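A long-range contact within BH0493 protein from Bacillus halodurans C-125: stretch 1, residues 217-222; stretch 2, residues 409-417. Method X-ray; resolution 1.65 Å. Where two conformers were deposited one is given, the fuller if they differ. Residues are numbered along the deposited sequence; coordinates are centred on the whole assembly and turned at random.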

ATOM      1  N   MET C 217      15.338 -22.215 -30.222  1.00 23.96           N
ATOM      2  CA  MET C 217      14.963 -20.809 -30.032  1.00 23.17           C
ATOM      3  C   MET C 217      16.090 -19.948 -29.492  1.00 21.25           C
ATOM      4  O   MET C 217      16.029 -18.705 -29.620  1.00 22.47           O
ATOM      5  N   ASP C 218      17.053 -20.588 -28.840  1.00 19.61           N
ATOM      6  CA  ASP C 218      18.097 -19.922 -28.083  1.00 21.58           C
ATOM      7  C   ASP C 218      17.502 -18.878 -27.104  1.00 21.85           C
ATOM      8  O   ASP C 218      17.942 -17.740 -27.067  1.00 21.60           O
ATOM      9  N   PRO C 219      16.585 -19.310 -26.241  1.00 21.14           N
ATOM     10  CA  PRO C 219      15.833 -18.329 -25.437  1.00 18.47           C
ATOM     11  C   PRO C 219      16.753 -17.696 -24.399  1.00 18.30           C
ATOM     12  O   PRO C 219      17.677 -18.352 -23.877  1.00 18.80           O
ATOM     13  N   VAL C 220      16.480 -16.430 -24.053  1.00 17.32           N
ATOM     14  CA  VAL C 220      17.164 -15.764 -22.958  1.00 18.77           C
ATOM     15  C   VAL C 220      16.684 -16.189 -21.578  1.00 17.53           C
ATOM     16  O   VAL C 220      17.396 -16.045 -20.593  1.00 18.74           O
ATOM     17  N   TYR C 221      15.452 -16.690 -21.498  1.00 16.64           N
ATOM     18  CA  TYR C 221      14.931 -17.293 -20.277  1.00 17.48           C
ATOM     19  C   TYR C 221      13.739 -18.172 -20.661  1.00 17.64           C
ATOM     20  O   TYR C 221      13.222 -18.062 -21.798  1.00 15.99           O
ATOM     21  N   MET C 222      13.347 -19.036 -19.742  1.00 17.81           N
ATOM     22  CA  MET C 222      12.089 -19.799 -19.796  1.00 19.10           C
ATOM     23  C   MET C 222      11.101 -19.144 -18.824  1.00 18.76           C
ATOM     24  O   MET C 222      11.505 -18.745 -17.723  1.00 19.49           O
ATOM     25  N   ASN C 409      21.529  -4.515 -16.773  1.00 15.49           N
ATOM     26  CA  ASN C 409      21.216  -5.413 -15.671  1.00 13.12           C
ATOM     27  C   ASN C 409      20.540  -6.667 -16.197  1.00 10.96           C
ATOM     28  O   ASN C 409      20.813  -7.755 -15.691  1.00 14.65           O
ATOM     29  N   PHE C 410      19.790  -6.507 -17.272  1.00 12.21           N
ATOM     30  CA  PHE C 410      19.076  -7.673 -17.804  1.00 15.39           C
ATOM     31  C   PHE C 410      20.139  -8.587 -18.474  1.00 14.83           C
ATOM     32  O   PHE C 410      20.241  -9.787 -18.148  1.00 17.53           O
ATOM     33  N   TRP C 411      20.935  -8.023 -19.373  1.00 15.65           N
ATOM     34  CA  TRP C 411      21.895  -8.942 -20.116  1.00 14.89           C
ATOM     35  C   TRP C 411      22.887  -9.573 -19.175  1.00 17.83           C
ATOM     36  O   TRP C 411      23.304 -10.730 -19.331  1.00 20.52           O
ATOM     37  N   ARG C 412      23.364  -8.795 -18.209  1.00 15.99           N
ATOM     38  CA  ARG C 412      24.283  -9.314 -17.205  0.50 17.05           C
ATOM     39  C   ARG C 412      23.635 -10.500 -16.478  1.00 19.39           C
ATOM     40  O   ARG C 412      24.254 -11.576 -16.292  1.00 18.67           O
ATOM     41  N   PHE C 413      22.368 -10.343 -16.080  1.00 16.52           N
ATOM     42  CA  PHE C 413      21.730 -11.394 -15.288  1.00 16.97           C
ATOM     43  C   PHE C 413      21.497 -12.698 -16.096  1.00 18.73           C
ATOM     44  O   PHE C 413      21.651 -13.812 -15.560  1.00 19.40           O
ATOM     45  N   VAL C 414      21.105 -12.560 -17.352  1.00 18.71           N
ATOM     46  CA  VAL C 414      20.764 -13.764 -18.146  1.00 20.62           C
ATOM     47  C   VAL C 414      22.052 -14.352 -18.724  1.00 26.55           C
ATOM     48  O   VAL C 414      22.015 -15.377 -19.403  1.00 25.01           O
ATOM     49  N   GLY C 415      23.172 -13.675 -18.464  1.00 29.76           N
ATOM     50  CA  GLY C 415      24.494 -14.206 -18.811  1.00 33.41           C
ATOM     51  C   GLY C 415      24.858 -14.056 -20.264  1.00 36.59           C
ATOM     52  O   GLY C 415      25.546 -14.938 -20.798  1.00 36.64           O
ATOM     53  N   ARG C 416      24.414 -12.969 -20.918  1.00 40.96           N
ATOM     54  CA  ARG C 416      24.724 -12.735 -22.354  1.00 47.29           C
ATOM     55  C   ARG C 416      24.884 -11.274 -22.871  1.00 48.87           C
ATOM     56  O   ARG C 416      25.398 -10.428 -22.130  1.00 47.03           O
ATOM     57  N   ASN C 417      24.427 -11.038 -24.122  1.00 51.31           N
ATOM     58  CA  ASN C 417      24.738  -9.898 -25.094  1.00 52.35           C
ATOM     59  C   ASN C 417      25.663  -8.677 -24.775  1.00 57.44           C
ATOM     60  O   ASN C 417      26.328  -8.638 -23.737  1.00 58.84           O
TER

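The contact between residues 217-222 and 409-417 of BH0493 is a small, mixed one, in which a valine fits against the end of a helix and its aromatic side chains while an arginine just beyond that helix reaches across to an aspartate and its backbone carbonyl. It illustrates how touching residues at least 189 apart in sequence can be joined by an apolar patch with a charged clamp beside it, here burying 317 Å² in all.

Val220 is the apolar centre. Its CA lies 6.3 Å from the CA of Val414, the closest pair of CA atoms across the stretches, and although its CA-to-CB bond points sideways, its m rotamer (chi1 -64°) places both methyls in contact. Val220 CG2 lies 3.9 Å from CZ of Phe410, at the edge of that ring, and Val220 CG1 lies 4.0 Å from CZ3 of Trp411. Phe410 (t, chi1 171°) and Trp411 (m, chi1 -65°) leave the helix sideways and away, respectively, yet the ends of both side chains come nearer to the first stretch. Tyr221, in the p rotamer, extends the patch: its CE2 meets CE1 of Phe410 at 3.8 Å, an edge-to-edge approach rather than a stack. Val414, also m, points toward the first stretch and packs its CB 3.7 Å from the backbone O of Val220.

Gly415 is the first residue to leave helical phi/psi; its positive phi belongs to a Schellman motif, and the chain then presents Arg416 toward the first stretch. Its chi1 is p (48°), while chi2 and chi3 lie between wells. The guanidinium lies with one face over CG1 of Val220, which is 3.7 Å from Arg416 NE, so the apolar and polar parts of the contact adjoin. Arg416 NH1 donates a hydrogen bond to the backbone O of Asp218 at 2.7 Å and forms a salt bridge with Asp218 OD2 at 3.0 Å; Arg416 NH2 adds a weak hydrogen bond to Asp218 OD1 at 3.2 Å. Asp218, itself at positive phi just after a helix, has chi1 t, which brings its carboxylate within reach although its CA-to-CB bond points sideways. One arginine thus engages both the backbone and the side chain of the same residue.

Two waters complete the polar network. Water 1 donates to Asp218 OD1 at 2.8 Å and accepts from Arg416 NH2 at 3.0 Å, so it bridges the same two atoms that the weak direct bond joins. Water 2 donates to the backbone O of Val220 and to the backbone O of Val414, each at 2.7 Å, linking two carbonyls that could not hydrogen-bond to each other.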

ATOM      1  CB  MET C 217      13.814 -20.731 -29.032  1.00 22.68           C
ATOM      2  CG  MET C 217      12.464 -21.100 -29.567  1.00 25.46           C
ATOM      3  SD  MET C 217      11.232 -20.831 -28.261  1.00 24.71           S
ATOM      4  CE  MET C 217       9.749 -21.265 -29.162  1.00 20.21           C
ATOM      5  CB  ASP C 218      19.111 -19.242 -28.995  1.00 23.34           C
ATOM      6  CG  ASP C 218      20.331 -18.761 -28.229  1.00 26.62           C
ATOM      7  OD1 ASP C 218      20.616 -19.267 -27.103  1.00 27.63           O
ATOM      8  OD2 ASP C 218      21.015 -17.850 -28.741  1.00 30.57           O
ATOM      9  CB  PRO C 219      14.765 -19.221 -24.750  1.00 18.05           C
ATOM     10  CG  PRO C 219      15.472 -20.544 -24.555  1.00 17.45           C
ATOM     11  CD  PRO C 219      16.255 -20.698 -25.865  1.00 20.94           C
ATOM     12  CB  VAL C 220      17.116 -14.198 -23.164  1.00 18.62           C
ATOM     13  CG1 VAL C 220      17.890 -13.849 -24.448  1.00 21.74           C
ATOM     14  CG2 VAL C 220      15.738 -13.723 -23.260  1.00 17.64           C
ATOM     15  CB  TYR C 221      14.550 -16.220 -19.187  1.00 16.04           C
ATOM     16  CG  TYR C 221      13.573 -15.145 -19.628  1.00 17.02           C
ATOM     17  CD1 TYR C 221      12.192 -15.421 -19.683  1.00 16.00           C
ATOM     18  CD2 TYR C 221      14.008 -13.813 -19.920  1.00 16.44           C
ATOM     19  CE1 TYR C 221      11.229 -14.443 -20.108  1.00 14.33           C
ATOM     20  CE2 TYR C 221      13.074 -12.817 -20.317  1.00 12.94           C
ATOM     21  CZ  TYR C 221      11.685 -13.143 -20.415  1.00 12.86           C
ATOM     22  OH  TYR C 221      10.774 -12.167 -20.769  1.00 15.81           O
ATOM     23  CB  MET C 222      12.351 -21.228 -19.315  1.00 17.14           C
ATOM     24  CG  MET C 222      13.249 -22.010 -20.339  1.00 25.13           C
ATOM     25  SD  MET C 222      13.532 -23.740 -19.814  1.00 24.90           S
ATOM     26  CE  MET C 222      14.864 -23.565 -18.610  1.00 30.26           C
ATOM     27  CB  ASN C 409      20.243  -4.761 -14.643  1.00 12.74           C
ATOM     28  CG  ASN C 409      20.934  -3.729 -13.761  1.00 13.29           C
ATOM     29  OD1 ASN C 409      22.188  -3.682 -13.673  1.00 14.58           O
ATOM     30  ND2 ASN C 409      20.095  -2.897 -13.033  1.00 13.45           N
ATOM     31  CB  PHE C 410      18.039  -7.288 -18.842  1.00 16.47           C
ATOM     32  CG  PHE C 410      17.447  -8.479 -19.557  1.00 14.95           C
ATOM     33  CD1 PHE C 410      16.554  -9.333 -18.874  1.00 16.82           C
ATOM     34  CD2 PHE C 410      17.784  -8.771 -20.875  1.00 16.27           C
ATOM     35  CE1 PHE C 410      15.999 -10.475 -19.501  1.00 17.48           C
ATOM     36  CE2 PHE C 410      17.211  -9.898 -21.539  1.00 13.59           C
ATOM     37  CZ  PHE C 410      16.309 -10.760 -20.845  1.00 14.93           C
ATOM     38  CB  TRP C 411      22.582  -8.154 -21.215  1.00 15.92           C
ATOM     39  CG  TRP C 411      21.586  -7.728 -22.244  1.00 14.45           C
ATOM     40  CD1 TRP C 411      21.138  -6.467 -22.494  1.00 15.75           C
ATOM     41  CD2 TRP C 411      20.880  -8.598 -23.122  1.00 19.10           C
ATOM     42  NE1 TRP C 411      20.200  -6.499 -23.522  1.00 16.86           N
ATOM     43  CE2 TRP C 411      20.014  -7.810 -23.893  1.00 21.26           C
ATOM     44  CE3 TRP C 411      20.892 -10.006 -23.330  1.00 20.32           C
ATOM     45  CZ2 TRP C 411      19.180  -8.358 -24.889  1.00 20.00           C
ATOM     46  CZ3 TRP C 411      20.038 -10.535 -24.330  1.00 17.46           C
ATOM     47  CH2 TRP C 411      19.218  -9.713 -25.087  1.00 16.48           C
ATOM     48  CB  ARG C 412      24.639  -8.189 -16.224  0.50 17.90           C
ATOM     49  CG  ARG C 412      26.085  -8.148 -15.768  0.50 28.26           C
ATOM     50  CD  ARG C 412      26.442  -6.715 -15.254  0.50 17.11           C
ATOM     51  NE  ARG C 412      27.327  -6.767 -14.086  0.50 32.37           N
ATOM     52  CZ  ARG C 412      26.961  -7.135 -12.856  0.50 26.14           C
ATOM     53  NH1 ARG C 412      25.706  -7.528 -12.598  0.50 33.52           N
ATOM     54  NH2 ARG C 412      27.858  -7.132 -11.877  0.50 26.96           N
ATOM     55  CB  PHE C 413      20.400 -10.908 -14.734  1.00 17.61           C
ATOM     56  CG  PHE C 413      19.798 -11.860 -13.707  1.00 12.77           C
ATOM     57  CD1 PHE C 413      20.348 -11.920 -12.420  1.00 15.62           C
ATOM     58  CD2 PHE C 413      18.660 -12.637 -14.011  1.00 18.51           C
ATOM     59  CE1 PHE C 413      19.821 -12.792 -11.410  1.00 15.15           C
ATOM     60  CE2 PHE C 413      18.136 -13.486 -13.043  1.00 15.34           C
ATOM     61  CZ  PHE C 413      18.713 -13.585 -11.749  1.00 14.76           C
ATOM     62  CB  VAL C 414      19.759 -13.472 -19.266  1.00 20.59           C
ATOM     63  CG1 VAL C 414      18.399 -12.909 -18.658  1.00 19.54           C
ATOM     64  CG2 VAL C 414      20.317 -12.482 -20.312  1.00 24.17           C
ATOM     65  CB  ARG C 416      23.903 -13.645 -23.318  1.00 47.85           C
ATOM     66  CG  ARG C 416      22.424 -13.738 -23.090  1.00 52.66           C
ATOM     67  CD  ARG C 416      21.884 -15.136 -23.451  1.00 46.32           C
ATOM     68  NE  ARG C 416      21.277 -15.183 -24.769  1.00 55.85           N
ATOM     69  CZ  ARG C 416      20.612 -16.227 -25.260  1.00 51.62           C
ATOM     70  NH1 ARG C 416      20.094 -16.153 -26.478  1.00 59.58           N
ATOM     71  NH2 ARG C 416      20.456 -17.338 -24.541  1.00 57.28           N
ATOM     72  CB  ASN C 417      23.469  -9.535 -25.960  1.00 52.52           C
ATOM     73  CG  ASN C 417      23.035  -8.047 -25.867  1.00 36.59           C
ATOM     74  OD1 ASN C 417      23.405  -7.332 -24.933  1.00 54.49           O
ATOM     75  ND2 ASN C 417      22.211  -7.601 -26.824  1.00 44.59           N
TER
HETATM   76  O   HOH W   1      19.472 -20.195 -24.683  1.00 29.87           O
HETATM   77  O   HOH W   2      20.091 -16.407 -20.951  1.00 28.84           O